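Local coordinates for protein phenol hydroxylase component phN (Pseudomonas stutzeri, PDB 3U52) that probably hydroxylates phenol and related aromatic compounds at a diiron centre, as the large subunit of a multicomponent bacterial monooxygenase, at residues M279-L284 against H330-L335; E293-Y298 against V323-K328; E357-S362 against Y372-Y377. One frame throughout, in Å; residues are numbered along the deposited sequence.

How the contacts relate
Helix 254-283 follows in the chain the helices that carry the diiron ligands, and contact 1 opens on its last turns. The chain then passes through helix 291-310 and helix 321-327, which contact 2 joins to each other, before helix 331-342 returns to close contact 1; contact 2 is therefore nested within the loop that contact 1 closes. M280 packs on A294 where the two meet. Contact 3 comes later in series and closes the short hairpin between helix 355-364 and helix 369-385. It adjoins contact 1 through the hydroxyls of Y282 and Y377 and through Y373, which reaches both H330 and H333. Contacts 2 and 3 do not touch.

Contact 1: residues M279-L284 against H330-L335; sequences MMDYML and HLSHQL
S332 holds its OG between its backbone N and carbonyl carbon (chi1 73°), which turns the hydroxyl toward D281, whose own CG stands anti to its carbonyl carbon. The resulting hydrogen bond is short, with S332 OG donating to D281 OD1 over 2.5 Å. It meets this oxygen on its anti side, a little out of the carboxylate plane, and S332 CB follows close behind at 3.2 Å from D281 OD1. One residue further along each helix, Y282 and H333 form the second polar link. Their side chains cross at about a right angle and meet at the edges: Y282 OH lies in the plane of the imidazole, 2.7 Å from H333 ND1, in a hydrogen bond whose direction is not fixed. The two rings are 79° apart in plane, and neither covers the face of the other. On the same phenol ring, Y282 CE1 comes to 3.6 Å from S332 O, a van der Waals contact with the backbone of the partner helix.

These bonds join the end of helix 254-283, where a wider pi-type turn forms at 279-283, to the first turn of helix 331-342. The short segments cross at -56° with their axes 9.3 Å apart, and D281 and S332 are the pair at which the two backbones come nearest.

S332 OG also sits over the centre of the H333 ring, 3.5 Å above its plane, packing on that face while its hydrogen bond goes to D281. The other carboxylate oxygen, D281 OD2, accepts a hydrogen bond from W291 N. Y282 OH is gripped a second time by Y377 OH, while W336 stacks on the Y282 ring. Y373 stacks on H333, and Y365 meets the same imidazole edge to face.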
loop_
_atom_site.group_PDB
_atom_site.type_symbol
_atom_site.label_atom_id
_atom_site.label_comp_id
_atom_site.label_asym_id
_atom_site.label_seq_id
_atom_site.Cartn_x
_atom_site.Cartn_y
_atom_site.Cartn_z
ATOM N N MET A 279 -1.683 27.073 -14.349
ATOM C CA MET A 279 -1.507 26.206 -13.168
ATOM C C MET A 279 -0.064 26.119 -12.709
ATOM O O MET A 279 0.264 26.347 -11.519
ATOM C CB MET A 279 -2.031 24.803 -13.534
ATOM C CG MET A 279 -2.149 23.776 -12.409
ATOM S SD MET A 279 -0.589 23.083 -11.826
ATOM C CE MET A 279 0.106 21.946 -12.969
ATOM N N MET A 280 0.810 25.730 -13.631
ATOM C CA MET A 280 2.195 25.471 -13.232
ATOM C C MET A 280 2.977 26.770 -12.915
ATOM O O MET A 280 3.837 26.752 -12.027
ATOM C CB MET A 280 2.952 24.599 -14.247
ATOM C CG MET A 280 3.330 25.287 -15.548
ATOM S SD MET A 280 3.923 24.095 -16.780
ATOM C CE MET A 280 5.565 23.733 -16.214
ATOM N N ASP A 281 2.688 27.873 -13.608
ATOM C CA ASP A 281 3.425 29.112 -13.335
ATOM C C ASP A 281 2.924 29.797 -12.071
ATOM O O ASP A 281 3.746 30.394 -11.338
ATOM C CB ASP A 281 3.345 30.102 -14.502
ATOM C CG ASP A 281 4.302 29.753 -15.635
ATOM O OD1 ASP A 281 4.365 30.500 -16.609
ATOM O OD2 ASP A 281 5.038 28.751 -15.546
ATOM N N TYR A 282 1.601 29.716 -11.805
ATOM C CA TYR A 282 0.964 30.501 -10.710
ATOM C C TYR A 282 0.363 29.715 -9.536
ATOM O O TYR A 282 0.421 30.178 -8.381
ATOM C CB TYR A 282 -0.158 31.391 -11.282
ATOM C CG TYR A 282 0.366 32.575 -12.057
ATOM C CD1 TYR A 282 0.698 32.469 -13.424
ATOM C CD2 TYR A 282 0.555 33.794 -11.423
ATOM C CE1 TYR A 282 1.227 33.543 -14.136
ATOM C CE2 TYR A 282 1.071 34.904 -12.120
ATOM C CZ TYR A 282 1.388 34.776 -13.463
ATOM O OH TYR A 282 1.891 35.884 -14.097
ATOM N N MET A 283 -0.266 28.573 -9.818
ATOM C CA MET A 283 -0.984 27.878 -8.765
ATOM C C MET A 283 -0.104 26.989 -7.869
ATOM O O MET A 283 -0.542 26.611 -6.776
ATOM C CB MET A 283 -2.173 27.096 -9.302
ATOM C CG MET A 283 -3.247 27.947 -10.013
ATOM S SD MET A 283 -4.568 26.780 -10.332
ATOM C CE MET A 283 -6.002 27.781 -10.483
ATOM N N LEU A 284 1.105 26.663 -8.320
ATOM C CA LEU A 284 2.012 25.838 -7.506
ATOM C C LEU A 284 2.911 26.715 -6.608
ATOM O O LEU A 284 3.667 27.532 -7.131
ATOM C CB LEU A 284 2.873 24.925 -8.400
ATOM C CG LEU A 284 2.164 23.985 -9.391
ATOM C CD1 LEU A 284 3.185 23.303 -10.298
ATOM C CD2 LEU A 284 1.293 22.946 -8.656
ATOM N N HIS A 330 3.936 34.490 -22.906
ATOM C CA HIS A 330 2.775 35.368 -22.577
ATOM C C HIS A 330 1.619 34.614 -21.945
ATOM O O HIS A 330 0.926 35.128 -21.062
ATOM C CB HIS A 330 2.267 36.019 -23.869
ATOM C CG HIS A 330 3.200 37.062 -24.427
ATOM N ND1 HIS A 330 3.365 38.301 -23.844
ATOM C CD2 HIS A 330 4.026 37.038 -25.495
ATOM C CE1 HIS A 330 4.242 39.001 -24.541
ATOM N NE2 HIS A 330 4.651 38.259 -25.552
ATOM N N LEU A 331 1.437 33.370 -22.390
ATOM C CA LEU A 331 0.220 32.564 -22.113
ATOM C C LEU A 331 -0.229 32.500 -20.646
ATOM O O LEU A 331 -1.385 32.837 -20.312
ATOM C CB LEU A 331 0.448 31.151 -22.585
ATOM C CG LEU A 331 -0.730 30.462 -23.197
ATOM C CD1 LEU A 331 -1.255 31.269 -24.449
ATOM C CD2 LEU A 331 -0.201 29.101 -23.659
ATOM N N SER A 332 0.666 32.083 -19.772
ATOM C CA SER A 332 0.283 31.893 -18.363
ATOM C C SER A 332 -0.117 33.197 -17.685
ATOM O O SER A 332 -1.044 33.235 -16.879
ATOM C CB SER A 332 1.402 31.176 -17.607
ATOM O OG SER A 332 2.499 32.038 -17.386
ATOM N N HIS A 333 0.553 34.283 -18.053
ATOM C CA HIS A 333 0.287 35.606 -17.478
ATOM C C HIS A 333 -1.068 36.199 -17.972
ATOM O O HIS A 333 -1.839 36.742 -17.181
ATOM C CB HIS A 333 1.455 36.541 -17.835
ATOM C CG HIS A 333 2.816 35.905 -17.651
ATOM N ND1 HIS A 333 3.271 35.471 -16.418
ATOM C CD2 HIS A 333 3.776 35.581 -18.552
ATOM C CE1 HIS A 333 4.471 34.929 -16.563
ATOM N NE2 HIS A 333 4.805 34.990 -17.842
ATOM N N GLN A 334 -1.349 36.084 -19.275
ATOM C CA GLN A 334 -2.662 36.470 -19.830
ATOM C C GLN A 334 -3.821 35.705 -19.163
ATOM O O GLN A 334 -4.856 36.290 -18.771
ATOM C CB GLN A 334 -2.675 36.238 -21.356
ATOM C CG GLN A 334 -1.724 37.159 -22.114
ATOM C CD GLN A 334 -1.526 36.764 -23.582
ATOM O OE1 GLN A 334 -1.566 35.587 -23.953
ATOM N NE2 GLN A 334 -1.285 37.779 -24.426
ATOM N N LEU A 335 -3.658 34.408 -18.977
ATOM C CA LEU A 335 -4.714 33.620 -18.389
ATOM C C LEU A 335 -4.887 33.901 -16.889
ATOM O O LEU A 335 -6.012 33.946 -16.398
ATOM C CB LEU A 335 -4.446 32.129 -18.636
ATOM C CG LEU A 335 -4.966 31.740 -20.011
ATOM C CD1 LEU A 335 -4.052 30.688 -20.497
ATOM C CD2 LEU A 335 -6.364 31.194 -19.771
#

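Contact 2: residues E293-Y298 against V323-K328; sequences EAWEVY and VANDAK
The backbones of 293-298, on helix 291-310, and 323-328 come nearest at W295 and K328, whose CA atoms are 6.9 Å apart, and W295 turns its CB toward the other segment. With CG anti to its backbone N (chi1 -171°), the indole reaches across and directs its N-H at the amide of N325. W295 NE1 donates to N325 OD1 over 2.7 Å in a nearly straight bond, 173° at the hydrogen. The oxygen lies in the indole plane, although the donor is tilted from the carbonyl plane of the amide.

The six-membered end of the indole packs on A324, with W295 CZ2 3.8 Å from A324 CB, and A324 O stands over one face, offset toward the rim. This is helix-to-helix packing in which one large aromatic residue fills the space between neighbouring helices. F270 of helix 254-283 and L205 of helix 187-216, the helix that carries the iron ligand E199, also touch W295.

K328 runs obliquely past the five-membered part of the indole, bringing K328 CD to 3.9 Å from W295 CD1. Its chain bends near the end, and K328 NZ donates back to N325 O at 3.1 Å, approaching from above the carbonyl plane. The ammonium forms its salt bridge with E300; E296 OE2, 4.5 Å from K328 NZ, probably adds only a longer-range attraction.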
loop_
_atom_site.group_PDB
_atom_site.type_symbol
_atom_site.label_atom_id
_atom_site.label_comp_id
_atom_site.label_asym_id
_atom_site.label_seq_id
_atom_site.Cartn_x
_atom_site.Cartn_y
_atom_site.Cartn_z
ATOM N N GLU A 293 9.672 26.821 -20.413
ATOM C CA GLU A 293 10.622 25.705 -20.410
ATOM C C GLU A 293 9.959 24.370 -20.761
ATOM O O GLU A 293 10.570 23.560 -21.450
ATOM C CB GLU A 293 11.296 25.558 -19.027
ATOM C CG GLU A 293 12.410 26.592 -18.735
ATOM C CD GLU A 293 12.784 26.698 -17.254
ATOM O OE1 GLU A 293 11.993 26.282 -16.369
ATOM O OE2 GLU A 293 13.902 27.206 -16.970
ATOM N N ALA A 294 8.773 24.092 -20.204
ATOM C CA ALA A 294 8.011 22.891 -20.554
ATOM C C ALA A 294 7.645 22.836 -22.046
ATOM O O ALA A 294 7.814 21.799 -22.700
ATOM C CB ALA A 294 6.733 22.800 -19.673
ATOM N N TRP A 295 7.147 23.939 -22.598
ATOM C CA TRP A 295 6.842 23.996 -24.033
ATOM C C TRP A 295 8.071 23.717 -24.909
ATOM O O TRP A 295 8.012 22.961 -25.905
ATOM C CB TRP A 295 6.253 25.362 -24.454
ATOM C CG TRP A 295 5.755 25.330 -25.853
ATOM C CD1 TRP A 295 6.383 25.870 -26.977
ATOM C CD2 TRP A 295 4.530 24.739 -26.335
ATOM N NE1 TRP A 295 5.608 25.628 -28.112
ATOM C CE2 TRP A 295 4.487 24.937 -27.751
ATOM C CE3 TRP A 295 3.464 24.038 -25.717
ATOM C CZ2 TRP A 295 3.407 24.478 -28.545
ATOM C CZ3 TRP A 295 2.400 23.553 -26.532
ATOM C CH2 TRP A 295 2.391 23.784 -27.920
ATOM N N GLU A 296 9.169 24.378 -24.560
ATOM C CA GLU A 296 10.409 24.255 -25.282
ATOM C C GLU A 296 10.970 22.819 -25.305
ATOM O O GLU A 296 11.460 22.331 -26.339
ATOM C CB GLU A 296 11.387 25.205 -24.625
ATOM C CG GLU A 296 12.574 25.535 -25.484
ATOM C CD GLU A 296 13.360 26.734 -24.933
ATOM O OE1 GLU A 296 14.612 26.659 -24.988
ATOM O OE2 GLU A 296 12.734 27.713 -24.426
ATOM N N VAL A 297 10.902 22.128 -24.178
ATOM C CA VAL A 297 11.397 20.765 -24.117
ATOM C C VAL A 297 10.412 19.776 -24.714
ATOM O O VAL A 297 10.765 18.965 -25.563
ATOM C CB VAL A 297 11.739 20.394 -22.648
ATOM C CG1 VAL A 297 12.149 18.893 -22.520
ATOM C CG2 VAL A 297 12.840 21.340 -22.159
ATOM N N TYR A 298 9.160 19.836 -24.286
ATOM C CA TYR A 298 8.230 18.792 -24.650
ATOM C C TYR A 298 7.651 18.968 -26.036
ATOM O O TYR A 298 7.360 17.989 -26.698
ATOM C CB TYR A 298 7.139 18.616 -23.588
ATOM C CG TYR A 298 7.756 18.184 -22.295
ATOM C CD1 TYR A 298 7.767 19.024 -21.196
ATOM C CD2 TYR A 298 8.379 16.941 -22.189
ATOM C CE1 TYR A 298 8.366 18.624 -20.008
ATOM C CE2 TYR A 298 8.982 16.535 -21.020
ATOM C CZ TYR A 298 8.976 17.375 -19.933
ATOM O OH TYR A 298 9.580 16.969 -18.752
ATOM N N VAL A 323 3.294 30.522 -33.924
ATOM C CA VAL A 323 2.492 31.414 -33.105
ATOM C C VAL A 323 2.487 30.843 -31.677
ATOM O O VAL A 323 2.587 31.597 -30.717
ATOM C CB VAL A 323 1.052 31.558 -33.685
ATOM C CG1 VAL A 323 0.205 32.363 -32.779
ATOM C CG2 VAL A 323 1.057 32.198 -35.090
ATOM N N ALA A 324 2.359 29.515 -31.541
ATOM C CA ALA A 324 2.292 28.852 -30.230
ATOM C C ALA A 324 3.672 28.930 -29.535
ATOM O O ALA A 324 3.768 29.164 -28.302
ATOM C CB ALA A 324 1.844 27.403 -30.408
ATOM N N ASN A 325 4.743 28.721 -30.308
ATOM C CA ASN A 325 6.142 28.844 -29.748
ATOM C C ASN A 325 6.376 30.224 -29.167
ATOM O O ASN A 325 6.803 30.347 -28.042
ATOM C CB ASN A 325 7.223 28.505 -30.787
ATOM C CG ASN A 325 7.114 27.084 -31.262
ATOM O OD1 ASN A 325 6.383 26.269 -30.663
ATOM N ND2 ASN A 325 7.822 26.756 -32.346
ATOM N N ASP A 326 6.005 31.257 -29.919
ATOM C CA ASP A 326 6.038 32.630 -29.444
ATOM C C ASP A 326 5.091 32.965 -28.249
ATOM O O ASP A 326 5.459 33.754 -27.398
ATOM C CB ASP A 326 5.728 33.583 -30.601
ATOM C CG ASP A 326 5.919 35.035 -30.197
ATOM O OD1 ASP A 326 7.093 35.476 -30.159
ATOM O OD2 ASP A 326 4.900 35.734 -29.898
ATOM N N ALA A 327 3.900 32.344 -28.163
ATOM C CA ALA A 327 2.956 32.636 -27.064
ATOM C C ALA A 327 3.441 32.113 -25.711
ATOM O O ALA A 327 2.918 32.504 -24.670
ATOM C CB ALA A 327 1.530 32.072 -27.355
ATOM N N LYS A 328 4.419 31.224 -25.717
ATOM C CA LYS A 328 4.897 30.635 -24.474
ATOM C C LYS A 328 5.414 31.707 -23.507
ATOM O O LYS A 328 5.399 31.493 -22.276
ATOM C CB LYS A 328 5.958 29.526 -24.733
ATOM C CG LYS A 328 7.375 30.063 -25.078
ATOM C CD LYS A 328 8.297 28.911 -25.393
ATOM C CE LYS A 328 9.672 29.415 -25.881
ATOM N NZ LYS A 328 9.721 29.445 -27.347
#

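Contact 3: residues E357-S362 against Y372-Y377; sequences EMDWMS and YYRPRY
Polar bonds between R374 and the partner helix centre on a single nitrogen. R374 NH2 donates to S362 OG over 2.8 Å, almost straight at 176°, with the hydroxyl in the guanidinium plane. The same nitrogen forms a salt bridge with D359 OD1 at 3.1 Å; it meets the anti lone pair of D359 OD1, and this oxygen lies somewhat out of the guanidinium plane. A water donates to D359 OD1 (2.7 Å) and accepts from R374 NH1 (3.0 Å), so arginine and aspartate are joined both directly and through solvent. The arginine runs extended as far as CD and bends there (chi3 -82°), which swings the guanidinium beside the carboxylate and the hydroxyl. R374 NE in turn forms a salt bridge with D370, which also bonds S362 OG, so serine and arginine share an acidic second partner. Were R374 an alanine, D359 would probably lose its charged mate and S362 OG the N-H it receives, and the methyl of M358 would lose its cover.

Apolar contact comes from M358. M358 CE lies over one face of the guanidinium, 3.5 Å from R374 NH1. Its sulfur gives a Met-aromatic contact with Y377, oblique to the ring, with M358 SD 5.1 Å from the centroid.

Helix 355-364 and helix 369-385 form a helical hairpin, their short segments running nearly antiparallel at 165°. The second helix is kinked around P375, where the N atoms of P375 and R376 lack the regular helical bond to the turn before. P375 and R376 pack on side chains of a different protein chain of the assembly. M361 packs on H333 and Y377 on W336, both of helix 331-342, and W360 rests on D281 of helix 254-283.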
loop_
_atom_site.group_PDB
_atom_site.type_symbol
_atom_site.label_atom_id
_atom_site.label_comp_id
_atom_site.label_asym_id
_atom_site.label_seq_id
_atom_site.Cartn_x
_atom_site.Cartn_y
_atom_site.Cartn_z
ATOM N N GLU A 357 7.805 34.910 -6.020
ATOM C CA GLU A 357 7.274 34.294 -7.230
ATOM C C GLU A 357 7.450 35.232 -8.406
ATOM O O GLU A 357 7.853 34.835 -9.484
ATOM C CB GLU A 357 5.806 33.955 -7.028
ATOM C CG GLU A 357 5.555 32.911 -5.947
ATOM C CD GLU A 357 4.057 32.576 -5.813
ATOM O OE1 GLU A 357 3.319 33.289 -5.067
ATOM O OE2 GLU A 357 3.615 31.608 -6.471
ATOM N N MET A 358 7.188 36.506 -8.191
ATOM C CA MET A 358 7.405 37.478 -9.236
ATOM C C MET A 358 8.848 37.617 -9.692
ATOM O O MET A 358 9.096 37.777 -10.904
ATOM C CB MET A 358 6.815 38.812 -8.833
ATOM C CG MET A 358 5.290 38.868 -9.161
ATOM S SD MET A 358 4.426 40.302 -8.664
ATOM C CE MET A 358 5.096 41.628 -9.660
ATOM N N ASP A 359 9.804 37.577 -8.757
ATOM C CA ASP A 359 11.222 37.575 -9.170
ATOM C C ASP A 359 11.586 36.299 -9.942
ATOM O O ASP A 359 12.363 36.358 -10.890
ATOM C CB ASP A 359 12.169 37.794 -7.976
ATOM C CG ASP A 359 11.879 39.103 -7.215
ATOM O OD1 ASP A 359 11.177 40.001 -7.747
ATOM O OD2 ASP A 359 12.333 39.212 -6.049
ATOM N N TRP A 360 11.016 35.151 -9.552
ATOM C CA TRP A 360 11.150 33.895 -10.360
ATOM C C TRP A 360 10.574 34.107 -11.755
ATOM O O TRP A 360 11.180 33.760 -12.751
ATOM C CB TRP A 360 10.445 32.719 -9.661
ATOM C CG TRP A 360 10.458 31.362 -10.420
ATOM C CD1 TRP A 360 11.430 30.420 -10.382
ATOM C CD2 TRP A 360 9.423 30.831 -11.269
ATOM N NE1 TRP A 360 11.082 29.317 -11.166
ATOM C CE2 TRP A 360 9.850 29.554 -11.718
ATOM C CE3 TRP A 360 8.161 31.299 -11.672
ATOM C CZ2 TRP A 360 9.074 28.760 -12.564
ATOM C CZ3 TRP A 360 7.381 30.493 -12.542
ATOM C CH2 TRP A 360 7.841 29.245 -12.959
ATOM N N MET A 361 9.397 34.720 -11.836
ATOM C CA MET A 361 8.831 35.080 -13.170
ATOM C C MET A 361 9.681 35.989 -14.069
ATOM O O MET A 361 9.769 35.723 -15.260
ATOM C CB MET A 361 7.433 35.683 -13.035
ATOM C CG MET A 361 6.350 34.766 -13.522
ATOM S SD MET A 361 5.223 34.253 -12.254
ATOM C CE MET A 361 4.413 35.755 -11.791
ATOM N N SER A 362 10.285 37.041 -13.497
ATOM C CA SER A 362 11.226 37.928 -14.205
ATOM C C SER A 362 12.409 37.143 -14.838
ATOM O O SER A 362 12.788 37.377 -15.986
ATOM C CB SER A 362 11.788 38.959 -13.216
ATOM O OG SER A 362 10.762 39.720 -12.631
ATOM N N TYR A 372 5.314 43.729 -19.440
ATOM C CA TYR A 372 3.862 43.614 -19.661
ATOM C C TYR A 372 3.088 43.152 -18.460
ATOM O O TYR A 372 1.916 43.488 -18.358
ATOM C CB TYR A 372 3.529 42.686 -20.849
ATOM C CG TYR A 372 4.147 43.096 -22.153
ATOM C CD1 TYR A 372 5.196 42.364 -22.713
ATOM C CD2 TYR A 372 3.713 44.221 -22.808
ATOM C CE1 TYR A 372 5.776 42.740 -23.931
ATOM C CE2 TYR A 372 4.279 44.628 -24.005
ATOM C CZ TYR A 372 5.319 43.887 -24.560
ATOM O OH TYR A 372 5.847 44.335 -25.759
ATOM N N TYR A 373 3.693 42.376 -17.554
ATOM C CA TYR A 373 2.890 41.720 -16.516
ATOM C C TYR A 373 3.079 42.195 -15.087
ATOM O O TYR A 373 2.095 42.403 -14.374
ATOM C CB TYR A 373 2.888 40.169 -16.701
ATOM C CG TYR A 373 2.482 39.800 -18.128
ATOM C CD1 TYR A 373 3.389 39.271 -19.033
ATOM C CD2 TYR A 373 1.169 40.039 -18.578
ATOM C CE1 TYR A 373 3.030 39.001 -20.358
ATOM C CE2 TYR A 373 0.796 39.747 -19.895
ATOM C CZ TYR A 373 1.716 39.236 -20.776
ATOM O OH TYR A 373 1.277 38.981 -22.067
ATOM N N ARG A 374 4.322 42.404 -14.669
ATOM C CA ARG A 374 4.630 42.953 -13.345
ATOM C C ARG A 374 3.803 44.229 -13.011
ATOM O O ARG A 374 3.247 44.308 -11.934
ATOM C CB ARG A 374 6.148 43.190 -13.206
ATOM C CG ARG A 374 6.614 43.647 -11.799
ATOM C CD ARG A 374 8.128 43.815 -11.791
ATOM N NE ARG A 374 8.823 42.547 -11.611
ATOM C CZ ARG A 374 8.983 41.953 -10.424
ATOM N NH1 ARG A 374 8.470 42.505 -9.337
ATOM N NH2 ARG A 374 9.653 40.795 -10.320
ATOM N N PRO A 375 3.701 45.206 -13.946
ATOM C CA PRO A 375 2.908 46.410 -13.653
ATOM C C PRO A 375 1.418 46.120 -13.359
ATOM O O PRO A 375 0.801 46.838 -12.606
ATOM C CB PRO A 375 3.017 47.251 -14.921
ATOM C CG PRO A 375 3.974 46.552 -15.837
ATOM C CD PRO A 375 4.378 45.261 -15.262
ATOM N N ARG A 376 0.870 45.041 -13.933
ATOM C CA ARG A 376 -0.505 44.647 -13.650
ATOM C C ARG A 376 -0.633 44.306 -12.190
ATOM O O ARG A 376 -1.582 44.755 -11.554
ATOM C CB ARG A 376 -0.909 43.413 -14.438
ATOM C CG ARG A 376 -0.781 43.576 -15.922
ATOM C CD ARG A 376 -1.331 42.295 -16.656
ATOM N NE ARG A 376 -1.311 42.601 -18.090
ATOM C CZ ARG A 376 -1.990 41.942 -19.015
ATOM N NH1 ARG A 376 -2.758 40.883 -18.672
ATOM N NH2 ARG A 376 -1.880 42.340 -20.282
ATOM N N TYR A 377 0.278 43.470 -11.680
ATOM C CA TYR A 377 0.228 43.045 -10.265
ATOM C C TYR A 377 0.517 44.237 -9.320
ATOM O O TYR A 377 -0.090 44.349 -8.263
ATOM C CB TYR A 377 1.157 41.842 -10.019
ATOM C CG TYR A 377 0.814 40.644 -10.943
ATOM C CD1 TYR A 377 -0.458 40.053 -10.915
ATOM C CD2 TYR A 377 1.753 40.131 -11.849
ATOM C CE1 TYR A 377 -0.790 38.978 -11.800
ATOM C CE2 TYR A 377 1.441 39.073 -12.722
ATOM C CZ TYR A 377 0.172 38.517 -12.691
ATOM O OH TYR A 377 -0.128 37.483 -13.538
HETATM O O HOH W 1 8.924 41.061 -6.767
#